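Long-range contact in OxyA protein (Actinoplanes teichomyceticus, PDB 5HH3), which is a haem-dependent cytochrome P450 that probably carries out a phenolic coupling step, cyclising the peptide during glycopeptide antibiotic biosynthesis: residues L31-L43 with R52-R64. Sequence-based numbering, arbitrary orientation.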
loop_
_atom_site.group_PDB
_atom_site.type_symbol
_atom_site.label_atom_id
_atom_site.label_comp_id
_atom_site.label_asym_id
_atom_site.label_seq_id
_atom_site.Cartn_x
_atom_site.Cartn_y
_atom_site.Cartn_z
ATOM N N LEU B 31 4.424 -18.997 6.684
ATOM C CA LEU B 31 5.405 -19.128 5.598
ATOM C C LEU B 31 5.903 -20.584 5.458
ATOM O O LEU B 31 6.056 -21.077 4.339
ATOM C CB LEU B 31 6.596 -18.195 5.807
ATOM C CG LEU B 31 7.641 -18.179 4.690
ATOM C CD1 LEU B 31 7.018 -17.830 3.352
ATOM C CD2 LEU B 31 8.777 -17.235 5.004
ATOM N N ARG B 32 6.163 -21.230 6.591
ATOM C CA ARG B 32 6.566 -22.640 6.638
ATOM C C ARG B 32 5.570 -23.496 5.834
ATOM O O ARG B 32 5.968 -24.357 5.056
ATOM C CB ARG B 32 6.646 -23.111 8.102
ATOM C CG ARG B 32 7.738 -24.118 8.432
ATOM C CD ARG B 32 7.985 -24.156 9.943
ATOM N NE ARG B 32 6.789 -24.527 10.694
ATOM C CZ ARG B 32 6.590 -24.275 11.987
ATOM N NH1 ARG B 32 7.496 -23.647 12.701
ATOM N NH2 ARG B 32 5.455 -24.654 12.570
ATOM N N SER B 33 4.275 -23.240 6.032
ATOM C CA SER B 33 3.237 -23.978 5.351
ATOM C C SER B 33 3.271 -23.780 3.835
ATOM O O SER B 33 3.170 -24.756 3.067
ATOM C CB SER B 33 1.853 -23.615 5.916
ATOM O OG SER B 33 0.856 -24.332 5.233
ATOM N N LEU B 34 3.457 -22.537 3.398
ATOM C CA LEU B 34 3.548 -22.239 1.974
ATOM C C LEU B 34 4.798 -22.860 1.360
ATOM O O LEU B 34 4.740 -23.410 0.265
ATOM C CB LEU B 34 3.482 -20.720 1.710
ATOM C CG LEU B 34 2.146 -20.067 2.121
ATOM C CD1 LEU B 34 2.247 -18.555 1.977
ATOM C CD2 LEU B 34 0.968 -20.597 1.313
ATOM N N MET B 35 5.912 -22.783 2.080
ATOM C CA MET B 35 7.174 -23.425 1.673
ATOM C C MET B 35 7.000 -24.929 1.373
ATOM O O MET B 35 7.572 -25.438 0.419
ATOM C CB MET B 35 8.237 -23.243 2.759
ATOM C CG MET B 35 8.873 -21.863 2.781
ATOM S SD MET B 35 9.771 -21.546 4.324
ATOM C CE MET B 35 11.172 -22.638 4.083
ATOM N N ALA B 36 6.204 -25.604 2.196
ATOM C CA ALA B 36 5.957 -27.051 2.087
ATOM C C ALA B 36 5.006 -27.410 0.958
ATOM O O ALA B 36 4.925 -28.557 0.526
ATOM C CB ALA B 36 5.407 -27.561 3.408
ATOM N N GLU B 37 4.250 -26.433 0.498
ATOM C CA GLU B 37 3.263 -26.650 -0.536
ATOM C C GLU B 37 3.905 -26.919 -1.887
ATOM O O GLU B 37 3.517 -27.860 -2.569
ATOM C CB GLU B 37 2.329 -25.439 -0.632
ATOM C CG GLU B 37 1.000 -25.765 -1.258
ATOM C CD GLU B 37 -0.096 -24.791 -0.862
ATOM O OE1 GLU B 37 -0.871 -24.428 -1.765
ATOM O OE2 GLU B 37 -0.191 -24.414 0.335
ATOM N N GLY B 38 4.885 -26.094 -2.246
ATOM C CA GLY B 38 5.609 -26.192 -3.524
ATOM C C GLY B 38 6.485 -24.949 -3.671
ATOM O O GLY B 38 6.536 -24.138 -2.751
ATOM N N PRO B 39 7.181 -24.798 -4.805
ATOM C CA PRO B 39 8.113 -23.683 -4.990
ATOM C C PRO B 39 7.450 -22.318 -5.300
ATOM O O PRO B 39 8.108 -21.284 -5.205
ATOM C CB PRO B 39 8.987 -24.153 -6.157
ATOM C CG PRO B 39 8.120 -25.092 -6.927
ATOM C CD PRO B 39 7.306 -25.795 -5.879
ATOM N N LEU B 40 6.166 -22.331 -5.646
ATOM C CA LEU B 40 5.429 -21.131 -6.033
ATOM C C LEU B 40 3.978 -21.251 -5.572
ATOM O O LEU B 40 3.326 -22.222 -5.927
ATOM C CB LEU B 40 5.469 -21.009 -7.564
ATOM C CG LEU B 40 5.006 -19.703 -8.173
ATOM C CD1 LEU B 40 5.973 -18.564 -7.910
ATOM C CD2 LEU B 40 4.777 -19.827 -9.670
ATOM N N THR B 41 3.474 -20.290 -4.802
ATOM C CA THR B 41 2.062 -20.264 -4.360
ATOM C C THR B 41 1.419 -18.887 -4.623
ATOM O O THR B 41 2.107 -17.907 -4.882
ATOM C CB THR B 41 1.928 -20.604 -2.858
ATOM O OG1 THR B 41 2.755 -19.719 -2.075
ATOM C CG2 THR B 41 2.374 -22.034 -2.602
ATOM N N THR B 42 0.095 -18.821 -4.571
ATOM C CA THR B 42 -0.615 -17.566 -4.805
ATOM C C THR B 42 -0.815 -16.810 -3.499
ATOM O O THR B 42 -1.142 -17.396 -2.474
ATOM C CB THR B 42 -1.984 -17.780 -5.416
ATOM O OG1 THR B 42 -2.721 -18.618 -4.552
ATOM C CG2 THR B 42 -1.897 -18.462 -6.748
ATOM N N LEU B 43 -0.596 -15.501 -3.553
ATOM C CA LEU B 43 -1.016 -14.601 -2.509
ATOM C C LEU B 43 -2.435 -14.192 -2.739
ATOM O O LEU B 43 -3.210 -14.081 -1.793
ATOM C CB LEU B 43 -0.125 -13.362 -2.476
ATOM C CG LEU B 43 1.328 -13.596 -2.119
ATOM C CD1 LEU B 43 2.140 -12.324 -2.361
ATOM C CD2 LEU B 43 1.412 -14.056 -0.674
ATOM N N ARG B 52 -5.375 -10.325 -12.429
ATOM C CA ARG B 52 -3.996 -10.704 -12.213
ATOM C C ARG B 52 -3.844 -11.480 -10.926
ATOM O O ARG B 52 -4.650 -11.340 -10.014
ATOM C CB ARG B 52 -3.119 -9.455 -12.163
ATOM C CG ARG B 52 -3.217 -8.607 -13.427
ATOM C CD ARG B 52 -2.664 -7.221 -13.157
ATOM N NE ARG B 52 -3.654 -6.380 -12.497
ATOM C CZ ARG B 52 -3.410 -5.146 -12.022
ATOM N NH1 ARG B 52 -2.197 -4.584 -12.132
ATOM N NH2 ARG B 52 -4.388 -4.465 -11.414
ATOM N N THR B 53 -2.766 -12.242 -10.858
ATOM C CA THR B 53 -2.406 -13.008 -9.690
ATOM C C THR B 53 -1.086 -12.509 -9.128
ATOM O O THR B 53 -0.125 -12.229 -9.874
ATOM C CB THR B 53 -2.270 -14.492 -10.040
ATOM O OG1 THR B 53 -3.534 -14.977 -10.477
ATOM C CG2 THR B 53 -1.746 -15.320 -8.867
ATOM N N ALA B 54 -1.045 -12.412 -7.810
ATOM C CA ALA B 54 0.177 -12.126 -7.101
ATOM C C ALA B 54 0.687 -13.436 -6.510
ATOM O O ALA B 54 -0.036 -14.134 -5.770
ATOM C CB ALA B 54 -0.076 -11.101 -6.024
ATOM N N TRP B 55 1.907 -13.785 -6.895
ATOM C CA TRP B 55 2.540 -15.028 -6.525
ATOM C C TRP B 55 3.699 -14.784 -5.556
ATOM O O TRP B 55 4.338 -13.719 -5.574
ATOM C CB TRP B 55 3.159 -15.689 -7.757
ATOM C CG TRP B 55 2.269 -16.012 -8.900
ATOM C CD1 TRP B 55 2.015 -15.226 -9.987
ATOM C CD2 TRP B 55 1.581 -17.253 -9.128
ATOM N NE1 TRP B 55 1.183 -15.883 -10.858
ATOM C CE2 TRP B 55 0.928 -17.145 -10.372
ATOM C CE3 TRP B 55 1.462 -18.452 -8.404
ATOM C CZ2 TRP B 55 0.161 -18.176 -10.912
ATOM C CZ3 TRP B 55 0.681 -19.523 -8.978
ATOM C CH2 TRP B 55 0.053 -19.356 -10.199
ATOM N N LEU B 56 3.977 -15.801 -4.747
ATOM C CA LEU B 56 5.139 -15.835 -3.872
ATOM C C LEU B 56 6.008 -16.995 -4.297
ATOM O O LEU B 56 5.526 -18.119 -4.301
ATOM C CB LEU B 56 4.703 -16.043 -2.419
ATOM C CG LEU B 56 5.794 -16.107 -1.351
ATOM C CD1 LEU B 56 6.384 -14.721 -1.116
ATOM C CD2 LEU B 56 5.222 -16.656 -0.051
ATOM N N ALA B 57 7.263 -16.727 -4.640
ATOM C CA ALA B 57 8.250 -17.774 -4.984
ATOM C C ALA B 57 9.076 -18.056 -3.740
ATOM O O ALA B 57 9.651 -17.128 -3.173
ATOM C CB ALA B 57 9.169 -17.313 -6.111
ATOM N N THR B 58 9.101 -19.323 -3.322
ATOM C CA THR B 58 9.845 -19.777 -2.156
ATOM C C THR B 58 10.967 -20.774 -2.483
ATOM O O THR B 58 11.872 -20.939 -1.659
ATOM C CB THR B 58 8.906 -20.444 -1.107
ATOM O OG1 THR B 58 8.202 -21.540 -1.698
ATOM C CG2 THR B 58 7.885 -19.465 -0.554
ATOM N N GLY B 59 10.876 -21.462 -3.631
ATOM C CA GLY B 59 11.878 -22.431 -4.058
ATOM C C GLY B 59 13.155 -21.741 -4.506
ATOM O O GLY B 59 13.109 -20.728 -5.223
ATOM N N TYR B 60 14.284 -22.291 -4.071
ATOM C CA TYR B 60 15.622 -21.716 -4.339
ATOM C C TYR B 60 15.893 -21.510 -5.831
ATOM O O TYR B 60 16.260 -20.407 -6.276
ATOM C CB TYR B 60 16.725 -22.624 -3.748
ATOM C CG TYR B 60 18.046 -21.942 -3.524
ATOM C CD1 TYR B 60 19.033 -21.889 -4.520
ATOM C CD2 TYR B 60 18.335 -21.374 -2.295
ATOM C CE1 TYR B 60 20.256 -21.243 -4.290
ATOM C CE2 TYR B 60 19.544 -20.742 -2.051
ATOM C CZ TYR B 60 20.501 -20.686 -3.042
ATOM O OH TYR B 60 21.687 -20.049 -2.721
ATOM N N ASP B 61 15.710 -22.566 -6.605
ATOM C CA ASP B 61 15.992 -22.502 -8.032
ATOM C C ASP B 61 14.957 -21.676 -8.784
ATOM O O ASP B 61 15.298 -21.011 -9.748
ATOM C CB ASP B 61 16.093 -23.898 -8.645
ATOM C CG ASP B 61 17.285 -24.673 -8.125
ATOM O OD1 ASP B 61 18.332 -24.080 -7.795
ATOM O OD2 ASP B 61 17.169 -25.893 -8.058
ATOM N N GLU B 62 13.712 -21.725 -8.332
ATOM C CA GLU B 62 12.650 -20.960 -8.956
ATOM C C GLU B 62 12.860 -19.451 -8.711
ATOM O O GLU B 62 12.585 -18.627 -9.577
ATOM C CB GLU B 62 11.277 -21.419 -8.451
ATOM C CG GLU B 62 10.875 -22.824 -8.946
ATOM C CD GLU B 62 11.560 -23.972 -8.214
ATOM O OE1 GLU B 62 12.242 -23.765 -7.182
ATOM O OE2 GLU B 62 11.412 -25.109 -8.678
ATOM N N ILE B 63 13.345 -19.100 -7.527
ATOM C CA ILE B 63 13.678 -17.701 -7.233
ATOM C C ILE B 63 14.839 -17.241 -8.143
ATOM O O ILE B 63 14.795 -16.144 -8.679
ATOM C CB ILE B 63 14.020 -17.478 -5.753
ATOM C CG1 ILE B 63 12.743 -17.560 -4.914
ATOM C CG2 ILE B 63 14.711 -16.126 -5.548
ATOM C CD1 ILE B 63 13.006 -17.695 -3.419
ATOM N N ARG B 64 15.856 -18.075 -8.323
ATOM C CA ARG B 64 16.952 -17.726 -9.247
ATOM C C ARG B 64 16.452 -17.580 -10.697
ATOM O O ARG B 64 16.897 -16.702 -11.429
ATOM C CB ARG B 64 18.090 -18.741 -9.168
ATOM C CG ARG B 64 18.837 -18.659 -7.844
ATOM C CD ARG B 64 19.708 -19.883 -7.624
ATOM N NE ARG B 64 20.684 -20.031 -8.689
ATOM C CZ ARG B 64 21.988 -19.729 -8.634
ATOM N NH1 ARG B 64 22.570 -19.230 -7.533
ATOM N NH2 ARG B 64 22.740 -19.943 -9.721
HETATM O O HOH W 1 5.468 -21.306 -1.832
HETATM O O HOH W 2 9.308 -23.856 -1.311
#
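T41 and L56 face each other as an antiparallel hydrogen-bonded pair: L56 N gives a nearly straight bond to T41 O (2.8 Å), and T41 N returns one to L56 O. Beyond it, L43 N hydrogen-bonds to A54 O at 2.7 Å, where the strand bends. At the other end P39 O accepts hydrogen bonds from two backbone donors, G59 N in its carbonyl plane on a lone pair and T58 N from 36° above that plane. G59 is also the N-cap of helix 60-68. T58 OG1 meets the end of helix 29-37 through solvent: one water links it to L34 O and T41 OG1, and a second, 2.6 Å from T58 OG1, donates to M35 O.

Strands 40-45 and 53-57 form a beta hairpin at the margin of the P450 beta domain; 40-45 is an edge strand of the sheet within this chain, while 53-57 pairs in parallel with strand 309-312 on its other side. The side chain of A57 is about 12 Å from the haem.

On the face carrying L40, T42, W55 and A57, L40 CD2 lies over one side of the indole's six-membered ring, 4.2 Å from the centroid, and T42 CG2 and T53 CG2 over the opposite side; W55 NE1 hydrogen-bonds to D308 OD2. L40 also lays CD1 against A57 CB. On the other face, L56 CD2 meets L31 CD1 (4.0 Å) and L34 CD1, crossing both leucines at about a right angle. L43 CG packs on L56 CB, with L19 of helix 8-19 touching both L34 and L43. In the first turn of helix 60-68, E62, bent at chi2, lays its carboxylate carbon CD against P39 CB (3.3 Å), a van der Waals contact.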